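Local atomic coordinates of beta-glucosidase (Chaetomella raphigera, PDB entry 6JXG), a protein that probably hydrolyses terminal, non-reducing beta-D-glucosyl residues with release of beta-D-glucose, as a secreted family 3 glycoside hydrolase of cellulose breakdown. Residues 86-89 against 90-94; 136-139 against 140-144; 462-465 against 466-470. All coordinates share one frame; numbering follows the deposited sequence.

Contact 1: residues 86-89 against 90-94; sequences LIYS and RGLAL
Leu86 to Leu94 form two and a half turns of regular alpha-helix, in which the amides of Arg90, Gly91, Leu92 and Ala93 each bond to the carbonyl four residues back. The bond from Leu92 N to Tyr88 O, 3.0 Å, is nearly straight at hydrogen (168°). On the same flank the two side chains meet at an oblique angle: Leu92 CD2 lies 4.2 Å from Tyr88 CE2, and Leu92 CD1 lies 4.0 Å from Tyr88 OH. Both residues have CG anti to the backbone N (chi1 169° and -176°), which sends ring and isobutyl group out along one side of the helix. The phenol suits this half-buried place, since its ring packs while its OH bonds to Asp147. Helix 84-100 belongs to the TIM-barrel-like N-terminal domain of the family 3 fold and lies against helix 131-147, which Ile87 and Tyr88 touch. Arg90, itself buried, stretches out straight, its guanidinium held by polar partners. A water in the guanidinium plane accepts from Arg90 NH1 at 2.9 Å and donates to Ile87 O at 2.8 Å, giving that carbonyl a second donor besides Gly91 N. Arg90 NH2 bonds to Pro73 O.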
ATOM      1  N   LEU A  86       3.844  -7.855  10.974  1.00 12.52           N
ATOM      2  CA  LEU A  86       3.363  -8.568   9.794  1.00 11.69           C
ATOM      3  C   LEU A  86       3.799  -7.844   8.539  1.00 11.76           C
ATOM      4  O   LEU A  86       4.065  -8.485   7.529  1.00 11.11           O
ATOM      5  CB  LEU A  86       1.835  -8.691   9.830  1.00 12.19           C
ATOM      6  CG  LEU A  86       1.343  -9.662  10.877  1.00 12.12           C
ATOM      7  CD1 LEU A  86      -0.171  -9.667  10.869  1.00 12.68           C
ATOM      8  CD2 LEU A  86       1.928 -11.075  10.667  1.00 11.98           C
ATOM      9  N   ILE A  87       3.802  -6.480   8.584  1.00 10.75           N
ATOM     10  CA  ILE A  87       4.161  -5.704   7.447  1.00 10.58           C
ATOM     11  C   ILE A  87       5.619  -6.040   7.087  1.00 11.31           C
ATOM     12  O   ILE A  87       5.938  -6.278   5.899  1.00  9.60           O
ATOM     13  CB  ILE A  87       4.034  -4.199   7.735  1.00 11.06           C
ATOM     14  CG1 ILE A  87       2.583  -3.880   8.044  1.00 11.80           C
ATOM     15  CG2 ILE A  87       4.521  -3.433   6.504  1.00 11.11           C
ATOM     16  CD1 ILE A  87       2.222  -2.463   8.479  1.00 12.03           C
ATOM     17  N   TYR A  88       6.484  -6.065   8.114  1.00 11.31           N
ATOM     18  CA  TYR A  88       7.886  -6.348   7.865  1.00 11.86           C
ATOM     19  C   TYR A  88       8.023  -7.745   7.296  1.00 11.74           C
ATOM     20  O   TYR A  88       8.690  -7.913   6.289  1.00 12.02           O
ATOM     21  CB  TYR A  88       8.703  -6.249   9.168  1.00 12.72           C
ATOM     22  CG  TYR A  88      10.071  -6.785   8.986  1.00 13.07           C
ATOM     23  CD1 TYR A  88      11.078  -5.989   8.455  1.00 14.12           C
ATOM     24  CD2 TYR A  88      10.376  -8.150   9.299  1.00 14.67           C
ATOM     25  CE1 TYR A  88      12.388  -6.481   8.261  1.00 14.40           C
ATOM     26  CE2 TYR A  88      11.685  -8.625   9.100  1.00 14.15           C
ATOM     27  CZ  TYR A  88      12.660  -7.782   8.566  1.00 15.04           C
ATOM     28  OH  TYR A  88      13.942  -8.252   8.322  1.00 17.02           O
ATOM     29  N   SER A  89       7.352  -8.739   7.898  1.00 11.98           N
ATOM     30  CA  SER A  89       7.451 -10.101   7.421  1.00 11.70           C
ATOM     31  C   SER A  89       6.975 -10.339   5.961  1.00 12.16           C
ATOM     32  O   SER A  89       7.569 -11.099   5.218  1.00 10.62           O
ATOM     33  CB  SER A  89       6.722 -11.094   8.352  1.00 14.92           C
ATOM     34  OG  SER A  89       7.434 -11.154   9.591  1.00 16.52           O
ATOM     35  N   ARG A  90       5.905  -9.681   5.543  1.00 11.24           N
ATOM     36  CA  ARG A  90       5.506  -9.731   4.111  1.00 11.53           C
ATOM     37  C   ARG A  90       6.585  -9.194   3.195  1.00 10.37           C
ATOM     38  O   ARG A  90       6.893  -9.789   2.141  1.00 11.58           O
ATOM     39  CB  ARG A  90       4.206  -8.942   3.936  1.00 11.70           C
ATOM     40  CG  ARG A  90       3.756  -8.799   2.505  1.00 11.99           C
ATOM     41  CD  ARG A  90       2.399  -8.147   2.556  1.00 13.08           C
ATOM     42  NE  ARG A  90       1.853  -7.710   1.266  1.00 13.18           N
ATOM     43  CZ  ARG A  90       2.156  -6.590   0.617  1.00 12.77           C
ATOM     44  NH1 ARG A  90       3.139  -5.820   1.033  1.00 12.06           N
ATOM     45  NH2 ARG A  90       1.520  -6.298  -0.533  1.00 11.59           N
ATOM     46  N   GLY A  91       7.265  -8.131   3.619  1.00 10.33           N
ATOM     47  CA  GLY A  91       8.346  -7.596   2.804  1.00  9.63           C
ATOM     48  C   GLY A  91       9.551  -8.524   2.711  1.00  9.49           C
ATOM     49  O   GLY A  91      10.143  -8.759   1.597  1.00  7.89           O
ATOM     50  N   LEU A  92       9.896  -9.077   3.844  1.00  9.68           N
ATOM     51  CA  LEU A  92      10.973 -10.094   3.891  1.00 10.52           C
ATOM     52  C   LEU A  92      10.637 -11.273   2.978  1.00 10.68           C
ATOM     53  O   LEU A  92      11.476 -11.755   2.170  1.00 10.14           O
ATOM     54  CB  LEU A  92      11.236 -10.578   5.340  1.00 12.48           C
ATOM     55  CG  LEU A  92      12.388 -11.553   5.547  1.00 14.14           C
ATOM     56  CD1 LEU A  92      13.741 -10.847   5.337  1.00 15.28           C
ATOM     57  CD2 LEU A  92      12.335 -12.219   6.941  1.00 15.67           C
ATOM     58  N   ALA A  93       9.406 -11.765   3.094  1.00 10.29           N
ATOM     59  CA  ALA A  93       9.010 -12.934   2.321  1.00 10.47           C
ATOM     60  C   ALA A  93       9.012 -12.627   0.813  1.00 11.13           C
ATOM     61  O   ALA A  93       9.516 -13.421   0.029  1.00  9.91           O
ATOM     62  CB  ALA A  93       7.650 -13.386   2.775  1.00 10.60           C
ATOM     63  N   LEU A  94       8.535 -11.442   0.429  1.00 10.61           N
ATOM     64  CA  LEU A  94       8.563 -11.039  -0.990  1.00 11.84           C
ATOM     65  C   LEU A  94       9.977 -10.950  -1.492  1.00 11.56           C
ATOM     66  O   LEU A  94      10.328 -11.428  -2.586  1.00 10.84           O
ATOM     67  CB  LEU A  94       8.016  -9.624  -1.152  1.00 12.77           C
ATOM     68  CG  LEU A  94       7.292  -9.180  -2.383  1.00 15.36           C
ATOM     69  CD1 LEU A  94       7.313  -7.665  -2.529  1.00 14.63           C
ATOM     70  CD2 LEU A  94       7.260  -9.994  -3.690  1.00 15.89           C
TER
HETATM   71  O   HOH W   1       4.587  -5.585   3.571  1.00 10.06           O

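Contact 2: residues 136-139 against 140-144; sequences LAMS and NTITG
Leu136 O is gripped twice by Asn140, through the backbone N and through the side-chain ND2, each at 3.0 Å. The two donors reach the carbonyl from opposite faces of its plane, and the oxygen lies close to the plane of the Asn140 amide, as suits an N-H donor. With CG beside its own backbone N (chi1 -84°), the asparagine folds its amide back along the helix, where it lies alongside the Leu136 side chain; Leu136 CD1 comes within 4.0 Å of Asn140 ND2.

The next carbonyl is held in a similar way. Thr141 OG1 donates to Ala137 O at 2.7 Å, from above the carbonyl plane, while Thr141 N takes the opposite face. Thr143 repeats the pattern on Ser139 O, its OG1 at 2.8 Å. In both threonines OG1 stands beside the backbone N (chi1 -57° and -58°), the torsion that lets a hydroxyl turn back to the preceding turn. For the buried Thr141 this satisfies a polar group inside the protein.

All this lies on helix 131-147 of the TIM-barrel-like N-terminal domain, wedged between helices 84-100 and 184-191 and resting on strand 151-157. Toward that strand and helix 184-191 the helix presents Met138 and Ile142. There Met138, bent at both outer torsions, brings CE to 4.0 Å from Ile142 CD1, the two chains passing at a slant. Flexible methionine and branched isoleucine fit this buried side, Met138 against Ala154 and Pro185, Ile142 against Ala152, and both against Ala189. Met138 O accepts from Ile142 N at 2.9 Å, while Ile142 CD1 packs 3.3 Å from the same oxygen.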
ATOM      1  N   LEU A 136       4.926   4.251   7.907  1.00 10.52           N
ATOM      2  CA  LEU A 136       5.341   3.074   8.682  1.00 10.54           C
ATOM      3  C   LEU A 136       5.231   1.761   7.859  1.00 10.34           C
ATOM      4  O   LEU A 136       6.098   0.882   7.955  1.00  9.88           O
ATOM      5  CB  LEU A 136       4.576   2.934  10.014  1.00 11.18           C
ATOM      6  CG  LEU A 136       5.270   3.565  11.254  1.00 11.98           C
ATOM      7  CD1 LEU A 136       6.619   2.964  11.659  1.00 12.86           C
ATOM      8  CD2 LEU A 136       5.449   5.023  11.027  1.00 11.32           C
ATOM      9  N   ALA A 137       4.188   1.650   7.057  1.00 10.53           N
ATOM     10  CA  ALA A 137       4.059   0.501   6.184  1.00 10.57           C
ATOM     11  C   ALA A 137       5.184   0.460   5.115  1.00 10.05           C
ATOM     12  O   ALA A 137       5.767  -0.604   4.894  1.00 10.51           O
ATOM     13  CB  ALA A 137       2.688   0.423   5.558  1.00 11.42           C
ATOM     14  N   MET A 138       5.488   1.601   4.518  1.00  9.55           N
ATOM     15  CA  MET A 138       6.543   1.759   3.543  1.00 10.11           C
ATOM     16  C   MET A 138       7.885   1.340   4.140  1.00 11.14           C
ATOM     17  O   MET A 138       8.569   0.494   3.543  1.00 10.28           O
ATOM     18  CB  MET A 138       6.657   3.194   2.978  1.00 10.59           C
ATOM     19  CG  MET A 138       5.575   3.655   2.016  1.00 11.07           C
ATOM     20  SD  MET A 138       5.437   2.775   0.511  1.00 11.33           S
ATOM     21  CE  MET A 138       7.013   3.174  -0.247  1.00 11.16           C
ATOM     22  N   SER A 139       8.221   1.870   5.331  1.00 10.80           N
ATOM     23  CA  SER A 139       9.538   1.629   5.908  1.00 11.44           C
ATOM     24  C   SER A 139       9.673   0.187   6.360  1.00 10.94           C
ATOM     25  O   SER A 139      10.698  -0.474   6.062  1.00 10.28           O
ATOM     26  CB  SER A 139       9.842   2.610   7.063  1.00 12.09           C
ATOM     27  OG  SER A 139       8.909   2.447   8.090  1.00 12.38           O
ATOM     28  N   ASN A 140       8.610  -0.396   6.902  1.00 10.84           N
ATOM     29  CA  ASN A 140       8.735  -1.777   7.328  1.00 11.31           C
ATOM     30  C   ASN A 140       8.773  -2.723   6.117  1.00 10.63           C
ATOM     31  O   ASN A 140       9.455  -3.723   6.160  1.00 10.77           O
ATOM     32  CB  ASN A 140       7.608  -2.186   8.296  1.00 11.12           C
ATOM     33  CG  ASN A 140       7.913  -1.795   9.701  1.00 13.16           C
ATOM     34  OD1 ASN A 140       8.692  -2.460  10.391  1.00 13.80           O
ATOM     35  ND2 ASN A 140       7.320  -0.695  10.138  1.00 16.37           N
ATOM     36  N   THR A 141       8.001  -2.427   5.069  1.00 10.03           N
ATOM     37  CA  THR A 141       8.052  -3.258   3.840  1.00  9.49           C
ATOM     38  C   THR A 141       9.429  -3.219   3.138  1.00 10.00           C
ATOM     39  O   THR A 141       9.995  -4.224   2.759  1.00 12.11           O
ATOM     40  CB  THR A 141       6.971  -2.812   2.838  1.00  9.36           C
ATOM     41  OG1 THR A 141       5.657  -2.894   3.472  1.00  9.30           O
ATOM     42  CG2 THR A 141       7.037  -3.692   1.631  1.00  9.33           C
ATOM     43  N   ILE A 142       9.975  -2.035   2.988  1.00  9.45           N
ATOM     44  CA  ILE A 142      11.260  -1.832   2.366  1.00 10.11           C
ATOM     45  C   ILE A 142      12.349  -2.496   3.193  1.00 10.35           C
ATOM     46  O   ILE A 142      13.242  -3.137   2.645  1.00 11.09           O
ATOM     47  CB  ILE A 142      11.532  -0.376   2.194  1.00 10.72           C
ATOM     48  CG1 ILE A 142      10.630   0.105   1.063  1.00 11.24           C
ATOM     49  CG2 ILE A 142      13.004  -0.072   1.859  1.00 10.83           C
ATOM     50  CD1 ILE A 142      10.502   1.591   1.052  1.00 12.72           C
ATOM     51  N   THR A 143      12.298  -2.326   4.490  1.00 11.25           N
ATOM     52  CA  THR A 143      13.374  -2.908   5.338  1.00 11.21           C
ATOM     53  C   THR A 143      13.320  -4.441   5.206  1.00 10.23           C
ATOM     54  O   THR A 143      14.364  -5.100   5.156  1.00 10.53           O
ATOM     55  CB  THR A 143      13.246  -2.459   6.788  1.00 11.24           C
ATOM     56  OG1 THR A 143      13.302  -1.028   6.839  1.00 11.80           O
ATOM     57  CG2 THR A 143      14.364  -3.063   7.566  1.00 12.87           C
ATOM     58  N   GLY A 144      12.138  -5.012   5.177  1.00  9.49           N
ATOM     59  CA  GLY A 144      11.975  -6.422   4.938  1.00  9.60           C
ATOM     60  C   GLY A 144      12.556  -6.866   3.618  1.00 10.57           C
ATOM     61  O   GLY A 144      13.313  -7.846   3.524  1.00 11.55           O
TER

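Contact 3: residues 462-465 against 466-470; sequences NGTA and LVQAV
The side chains of Thr464 and Gln468, one turn apart, cross at a slant, with Thr464 CG2 3.8 Å from both CD and NE2 of the Gln468 amide. This is a contact of carbon against the flat amide; the hydrogen bonds between the two segments are all from backbone to backbone. Asn462 occupies the N-cap position, and it is its carbonyl, not its side chain, that serves the helix: Asn462 O accepts from Leu466 N at 2.9 Å. Gly463 O takes Val467 N at 3.0 Å, Thr464 O takes Gln468 N at 2.8 Å, and Ala465 O takes Ala469 N. The left-handed backbone of Asn462 (phi 56°, psi 39°), which asparagine tolerates better than most residues, leads the chain into this first turn. Farther on, Ala469 O is engaged by Ser472 OG.

Gln468 CG stands beside its backbone N (chi1 -76°) and the chain then extends, bringing OE1 to 3.5 Å from Ala465 CA. On the buried side Leu466, Val467 and Val470 supply aliphatic bulk. Helix 463-471 thus lies on the C-terminal domain's sheet, Leu466 and Val470 meeting strands 351-355 and 431-438 and helix 419-427, and Val467 reaching strand 431-438.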
ATOM      1  N   ASN A 462     -24.039  -6.079  -8.735  1.00 17.64           N
ATOM      2  CA  ASN A 462     -25.345  -5.951  -8.119  1.00 19.51           C
ATOM      3  C   ASN A 462     -25.333  -6.440  -6.675  1.00 17.86           C
ATOM      4  O   ASN A 462     -26.276  -7.023  -6.200  1.00 16.43           O
ATOM      5  CB  ASN A 462     -26.379  -6.718  -8.957  1.00 21.80           C
ATOM      6  CG  ASN A 462     -26.493  -6.156 -10.355  1.00 25.76           C
ATOM      7  OD1 ASN A 462     -26.680  -4.970 -10.504  1.00 29.58           O
ATOM      8  ND2 ASN A 462     -26.322  -6.974 -11.363  1.00 33.29           N
ATOM      9  N   GLY A 463     -24.254  -6.148  -5.964  1.00 17.20           N
ATOM     10  CA  GLY A 463     -24.061  -6.685  -4.644  1.00 17.27           C
ATOM     11  C   GLY A 463     -25.131  -6.159  -3.687  1.00 16.02           C
ATOM     12  O   GLY A 463     -25.640  -6.882  -2.842  1.00 15.68           O
ATOM     13  N   THR A 464     -25.456  -4.899  -3.783  1.00 16.33           N
ATOM     14  CA  THR A 464     -26.466  -4.377  -2.824  1.00 18.03           C
ATOM     15  C   THR A 464     -27.808  -5.181  -3.000  1.00 17.21           C
ATOM     16  O   THR A 464     -28.393  -5.735  -2.025  1.00 18.24           O
ATOM     17  CB  THR A 464     -26.646  -2.881  -2.976  1.00 18.83           C
ATOM     18  OG1 THR A 464     -25.510  -2.203  -2.394  1.00 18.04           O
ATOM     19  CG2 THR A 464     -27.984  -2.401  -2.246  1.00 20.17           C
ATOM     20  N   ALA A 465     -28.222  -5.294  -4.256  1.00 18.85           N
ATOM     21  CA  ALA A 465     -29.426  -6.058  -4.607  1.00 18.14           C
ATOM     22  C   ALA A 465     -29.357  -7.524  -4.197  1.00 18.89           C
ATOM     23  O   ALA A 465     -30.330  -8.083  -3.700  1.00 16.09           O
ATOM     24  CB  ALA A 465     -29.773  -5.858  -6.090  1.00 19.03           C
ATOM     25  N   LEU A 466     -28.182  -8.156  -4.271  1.00 18.86           N
ATOM     26  CA  LEU A 466     -28.030  -9.479  -3.717  1.00 17.06           C
ATOM     27  C   LEU A 466     -28.291  -9.568  -2.220  1.00 17.19           C
ATOM     28  O   LEU A 466     -28.988 -10.510  -1.711  1.00 18.56           O
ATOM     29  CB  LEU A 466     -26.619 -10.054  -4.022  1.00 17.74           C
ATOM     30  CG  LEU A 466     -26.412 -11.533  -3.744  1.00 17.97           C
ATOM     31  CD1 LEU A 466     -27.364 -12.370  -4.565  1.00 18.20           C
ATOM     32  CD2 LEU A 466     -24.942 -11.888  -4.054  1.00 18.64           C
ATOM     33  N   VAL A 467     -27.656  -8.687  -1.467  1.00 16.00           N
ATOM     34  CA  VAL A 467     -27.893  -8.617  -0.035  1.00 15.44           C
ATOM     35  C   VAL A 467     -29.373  -8.361   0.280  1.00 16.04           C
ATOM     36  O   VAL A 467     -29.905  -9.050   1.111  1.00 17.11           O
ATOM     37  CB  VAL A 467     -27.023  -7.564   0.684  1.00 14.29           C
ATOM     38  CG1 VAL A 467     -27.238  -7.659   2.205  1.00 14.62           C
ATOM     39  CG2 VAL A 467     -25.564  -7.881   0.397  1.00 14.87           C
ATOM     40  N   GLN A 468     -29.999  -7.415  -0.420  1.00 17.12           N
ATOM     41  CA  GLN A 468     -31.437  -7.127  -0.210  1.00 18.77           C
ATOM     42  C   GLN A 468     -32.329  -8.394  -0.414  1.00 20.88           C
ATOM     43  O   GLN A 468     -33.230  -8.656   0.397  1.00 21.30           O
ATOM     44  CB  GLN A 468     -31.863  -6.043  -1.135  1.00 18.70           C
ATOM     45  CG  GLN A 468     -31.395  -4.707  -0.687  1.00 20.56           C
ATOM     46  CD  GLN A 468     -31.548  -3.643  -1.709  1.00 22.12           C
ATOM     47  OE1 GLN A 468     -31.566  -3.913  -2.907  1.00 24.34           O
ATOM     48  NE2 GLN A 468     -31.685  -2.401  -1.248  1.00 21.24           N
ATOM     49  N   ALA A 469     -32.011  -9.192  -1.442  1.00 19.64           N
ATOM     50  CA  ALA A 469     -32.663 -10.471  -1.692  1.00 20.09           C
ATOM     51  C   ALA A 469     -32.480 -11.474  -0.551  1.00 22.07           C
ATOM     52  O   ALA A 469     -33.417 -12.222  -0.173  1.00 20.55           O
ATOM     53  CB  ALA A 469     -32.162 -11.075  -2.999  1.00 22.44           C
ATOM     54  N   VAL A 470     -31.286 -11.535   0.007  1.00 16.58           N
ATOM     55  CA  VAL A 470     -31.028 -12.473   1.046  1.00 17.74           C
ATOM     56  C   VAL A 470     -31.771 -12.009   2.314  1.00 17.64           C
ATOM     57  O   VAL A 470     -32.376 -12.846   3.036  1.00 19.95           O
ATOM     58  CB  VAL A 470     -29.509 -12.608   1.286  1.00 18.17           C
ATOM     59  CG1 VAL A 470     -29.203 -13.479   2.485  1.00 17.17           C
ATOM     60  CG2 VAL A 470     -28.884 -13.256   0.041  1.00 18.22           C
TER

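Contacts 1 and 2 lie on neighbouring helices of the N-terminal domain, 84-100 and 131-147, each bracing one turn against the next, their centres about 8 Å apart. They touch directly: Ile87 CG2 lies 3.3 Å from Thr141 OG1, and Leu92 CD1 packs against Gly144. Contact 3 belongs to the C-terminal domain, its centre 37 and 39 Å from theirs and farther from the middle of the chain. All three are partly buried, and only contact 3 includes an exposed residue, Asn462. Their polar chemistry differs: contact 1 draws on a water and an arginine, contact 2 turns side-chain donors back onto its own carbonyls, and contact 3 relies on backbone bonds at a helix start, with aliphatic groups facing a sheet.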